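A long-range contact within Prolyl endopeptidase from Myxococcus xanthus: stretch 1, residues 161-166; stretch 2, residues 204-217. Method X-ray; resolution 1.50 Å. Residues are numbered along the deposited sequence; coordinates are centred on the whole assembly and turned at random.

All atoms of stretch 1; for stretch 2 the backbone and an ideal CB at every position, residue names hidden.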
# COMPACT_ATOMS: atom_id res chain seq x y z
N LYS A 161 -23.55 12.16 18.00
CA LYS A 161 -23.00 13.50 18.12
C LYS A 161 -21.93 13.57 19.20
O LYS A 161 -21.14 14.51 19.21
CB LYS A 161 -24.12 14.51 18.39
CG LYS A 161 -24.87 14.91 17.13
CD LYS A 161 -25.94 13.91 16.74
CE LYS A 161 -26.55 14.22 15.37
NZ LYS A 161 -26.28 13.16 14.33
N VAL A 162 -21.90 12.61 20.11
CA VAL A 162 -20.93 12.57 21.18
C VAL A 162 -19.65 11.80 20.79
O VAL A 162 -18.55 12.21 21.14
CB VAL A 162 -21.55 11.96 22.44
CG1 VAL A 162 -20.54 11.89 23.57
CG2 VAL A 162 -22.76 12.78 22.84
N ASP A 163 -19.81 10.69 20.07
CA ASP A 163 -18.70 9.80 19.78
C ASP A 163 -18.02 10.26 18.49
O ASP A 163 -18.17 9.67 17.41
CB ASP A 163 -19.20 8.35 19.65
CG ASP A 163 -20.00 7.92 20.85
OD1 ASP A 163 -19.44 7.92 21.96
OD2 ASP A 163 -21.20 7.59 20.77
N VAL A 164 -17.27 11.33 18.62
CA VAL A 164 -16.59 11.95 17.49
C VAL A 164 -15.18 12.23 17.97
O VAL A 164 -14.99 12.96 18.95
CB VAL A 164 -17.25 13.26 17.05
CG1 VAL A 164 -16.45 13.90 15.91
CG2 VAL A 164 -18.72 13.05 16.68
N ILE A 165 -14.19 11.63 17.32
CA ILE A 165 -12.84 11.70 17.79
C ILE A 165 -11.88 12.13 16.69
O ILE A 165 -11.61 11.38 15.73
CB ILE A 165 -12.39 10.35 18.38
CG1 ILE A 165 -13.42 9.72 19.34
CG2 ILE A 165 -11.08 10.52 19.10
CD1 ILE A 165 -13.06 8.33 19.80
N GLU A 166 -11.36 13.35 16.79
CA GLU A 166 -10.31 13.79 15.88
C GLU A 166 -8.98 13.09 16.23
O GLU A 166 -8.83 12.48 17.28
CB GLU A 166 -10.19 15.32 15.87
CG GLU A 166 -11.48 15.98 15.39
CD GLU A 166 -11.39 17.47 15.03
OE1 GLU A 166 -10.28 17.98 14.80
OE2 GLU A 166 -12.47 18.11 14.96
N UNK A 204 -2.46 4.83 22.84
CA UNK A 204 -3.63 3.95 22.85
C UNK A 204 -4.61 4.45 23.89
O UNK A 204 -4.21 4.68 25.02
CB UNK A 204 -3.23 2.50 23.13
N UNK A 205 -5.87 4.66 23.47
CA UNK A 205 -6.95 5.10 24.34
C UNK A 205 -8.13 4.13 24.27
O UNK A 205 -8.20 3.30 23.39
CB UNK A 205 -7.40 6.51 23.96
N UNK A 206 -9.04 4.24 25.23
CA UNK A 206 -10.30 3.49 25.23
C UNK A 206 -11.42 4.49 25.23
O UNK A 206 -11.48 5.37 26.10
CB UNK A 206 -10.41 2.54 26.43
N UNK A 207 -12.32 4.37 24.27
CA UNK A 207 -13.47 5.25 24.19
C UNK A 207 -14.71 4.47 24.63
O UNK A 207 -15.05 3.44 24.03
CB UNK A 207 -13.64 5.81 22.78
N UNK A 208 -15.37 4.93 25.68
CA UNK A 208 -16.66 4.38 26.09
C UNK A 208 -17.77 5.10 25.31
O UNK A 208 -17.83 6.34 25.33
CB UNK A 208 -16.86 4.53 27.60
N UNK A 209 -18.61 4.37 24.61
CA UNK A 209 -19.67 4.99 23.81
C UNK A 209 -20.56 5.83 24.70
O UNK A 209 -20.93 5.40 25.80
CB UNK A 209 -20.50 3.93 23.08
N UNK A 210 -20.91 7.00 24.20
CA UNK A 210 -21.83 7.88 24.88
C UNK A 210 -21.18 8.84 25.85
O UNK A 210 -21.88 9.64 26.45
CB UNK A 210 -22.87 7.04 25.63
N UNK A 211 -19.86 8.80 25.96
CA UNK A 211 -19.15 9.70 26.85
C UNK A 211 -18.29 10.61 26.03
O UNK A 211 -17.96 10.30 24.89
CB UNK A 211 -18.31 8.93 27.87
N UNK A 212 -17.90 11.74 26.63
CA UNK A 212 -17.00 12.69 25.97
C UNK A 212 -15.63 12.08 25.74
O UNK A 212 -15.06 11.53 26.66
CB UNK A 212 -16.87 13.97 26.80
N UNK A 213 -15.07 12.16 24.52
CA UNK A 213 -13.73 11.61 24.28
C UNK A 213 -12.58 12.21 25.13
O UNK A 213 -11.57 11.53 25.30
CB UNK A 213 -13.39 11.80 22.80
N UNK A 214 -12.73 13.40 25.70
CA UNK A 214 -11.73 13.91 26.65
C UNK A 214 -11.58 13.02 27.91
O UNK A 214 -10.51 13.05 28.56
CB UNK A 214 -12.11 15.33 27.07
N UNK A 215 -12.61 12.24 28.23
CA UNK A 215 -12.58 11.30 29.35
C UNK A 215 -12.01 9.92 28.98
O UNK A 215 -11.87 9.06 29.84
CB UNK A 215 -14.00 11.13 29.91
N UNK A 216 -11.66 9.72 27.70
CA UNK A 216 -11.12 8.44 27.27
C UNK A 216 -9.90 8.08 28.10
O UNK A 216 -9.06 8.95 28.35
CB UNK A 216 -10.76 8.47 25.78
N UNK A 217 -9.79 6.82 28.52
CA UNK A 217 -8.63 6.41 29.31
C UNK A 217 -7.41 6.25 28.41
O UNK A 217 -7.51 5.81 27.26
CB UNK A 217 -8.92 5.11 30.06

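Position 204 opens the visible part of a strand, and its ideal CB has nothing of stretch 1 within 5.5 Å, so this segment places no demand on it; the deposited residue is Ile204, which makes no contact here. At position 205 the CA-to-CB bond points toward stretch 1, but the neighbouring segment is too far for a short side chain. A long one, apolar or charged, could reach Ile165. Arg205 does so: its NH2 lies 4.1 Å from Ile165 CG2, at the edge of the guanidinium. Position 206 is out of reach, as strand alternation predicts, so many side chains would do; it holds Tyr206.

At position 207 the CB points toward stretch 1 and would lie 3.9 Å from Ile165 CD1, while the carboxylate of Asp163 waits farther along. The site suits a side chain with an apolar surface for the isoleucine and a donor at its tip; histidine, lysine, arginine or glutamine could be considered. His207 meets both conditions. With chi1 in the t well, NE2 donates to Asp163 OD1 at 2.6 Å, near the plane of the ring, while Ile165 CD1 packs over one face, 4.2 Å from the ring centroid. The other ring nitrogen, ND1, donates to a side chain at 216, so the imidazole carries a proton on each nitrogen and links Asp163 to 216.

Position 208 points away, leaving many residues possible; Thr208 begins a type II turn that ends at 211. At 209 the CB points sideways, 4.3 Å from Asp163 OD1, where a second acid would be unfavourable and an apolar or neutral polar side chain acceptable. Leu209 brings its CD2 to 4.0 Å from Asp163 CG.

Position 210 has phi/psi of 89/1°, and a CB would be jammed against the preceding carbonyl oxygen. The backbone by itself therefore calls for glycine, and Gly210 is found. Its N donates to Asp163 OD1 at 2.8 Å, so that one oxygen receives both this amide and the imidazole; a weak bond also runs from Gly210 N to Asp163 OD2 at 3.5 Å.

Position 211 points away, so its side chain is little constrained by stretch 1. Thr211 turns its OG1 to Thr208 O at 2.7 Å, bracing the turn, while Thr211 O lies 3.3 Å from Val162 CG1. Position 212 also points away and would tolerate many polar residues; Glu212 forms a salt bridge with the side chain at 215.

At 213 the CB points toward stretch 1, 4.0 Å from Ile165 CG1, and phi is -59°. A compact apolar residue fits, proline included. Pro213 sets its CG 3.9 Å from Ile165 CG1 and 3.5 Å from Val164 O.

Positions 214 and 215 are out of reach, so stretch 1 sets no preference; they hold Ser214 and Lys215. Position 216 points toward stretch 1, but nothing there lies within 5.5 Å of its CB; an acceptor such as Asp, Asn, Glu or Gln could answer His207. Asp216 OD1 accepts from His207 ND1 at 2.7 Å. Position 217 is out of reach and free; it holds Thr217.

Stretch 2, residues 204-217: IRYHTLGTEPSKDT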
# COMPACT_ATOMS: atom_id res chain seq x y z
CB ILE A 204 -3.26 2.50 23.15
CG1 ILE A 204 -2.12 2.00 22.25
CG2 ILE A 204 -4.50 1.60 23.05
CD1 ILE A 204 -2.34 2.09 20.77
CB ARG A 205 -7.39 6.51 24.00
CG ARG A 205 -6.24 7.53 24.15
CD ARG A 205 -6.71 8.93 24.49
NE ARG A 205 -7.70 9.43 23.54
CZ ARG A 205 -8.27 10.64 23.63
NH1 ARG A 205 -7.91 11.47 24.60
NH2 ARG A 205 -9.19 11.02 22.75
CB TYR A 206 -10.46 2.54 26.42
CG TYR A 206 -11.72 1.70 26.29
CD1 TYR A 206 -11.71 0.54 25.56
CD2 TYR A 206 -12.92 2.07 26.87
CE1 TYR A 206 -12.85 -0.23 25.40
CE2 TYR A 206 -14.07 1.30 26.72
CZ TYR A 206 -14.01 0.14 25.99
OH TYR A 206 -15.17 -0.61 25.83
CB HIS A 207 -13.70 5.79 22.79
CG HIS A 207 -14.91 6.66 22.73
ND1 HIS A 207 -15.04 7.76 23.54
CD2 HIS A 207 -16.07 6.55 22.04
CE1 HIS A 207 -16.22 8.32 23.33
NE2 HIS A 207 -16.86 7.62 22.42
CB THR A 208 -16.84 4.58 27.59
OG1 THR A 208 -15.87 3.81 28.33
CG2 THR A 208 -18.24 4.05 28.05
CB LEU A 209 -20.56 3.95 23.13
CG LEU A 209 -20.06 3.14 21.96
CD1 LEU A 209 -21.23 2.42 21.26
CD2 LEU A 209 -19.30 3.99 20.96
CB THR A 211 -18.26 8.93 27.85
OG1 THR A 211 -17.21 8.27 27.14
CG2 THR A 211 -19.05 7.83 28.53
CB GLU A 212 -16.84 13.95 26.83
CG GLU A 212 -18.14 14.69 27.07
CD GLU A 212 -18.82 14.32 28.39
OE1 GLU A 212 -18.65 13.17 28.89
OE2 GLU A 212 -19.54 15.19 28.94
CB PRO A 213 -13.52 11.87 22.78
CG PRO A 213 -14.90 11.90 22.25
CD PRO A 213 -15.72 12.62 23.28
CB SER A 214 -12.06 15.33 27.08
OG SER A 214 -13.18 15.30 27.95
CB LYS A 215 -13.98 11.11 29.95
CG LYS A 215 -14.66 12.40 30.41
CD LYS A 215 -16.07 12.13 30.91
CE LYS A 215 -16.70 13.38 31.52
NZ LYS A 215 -18.01 13.05 32.15
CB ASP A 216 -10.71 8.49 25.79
CG ASP A 216 -11.89 8.45 24.84
OD1 ASP A 216 -13.07 8.45 25.30
OD2 ASP A 216 -11.74 8.38 23.59
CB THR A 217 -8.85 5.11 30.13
OG1 THR A 217 -9.09 4.01 29.26
CG2 THR A 217 -10.11 5.19 30.95
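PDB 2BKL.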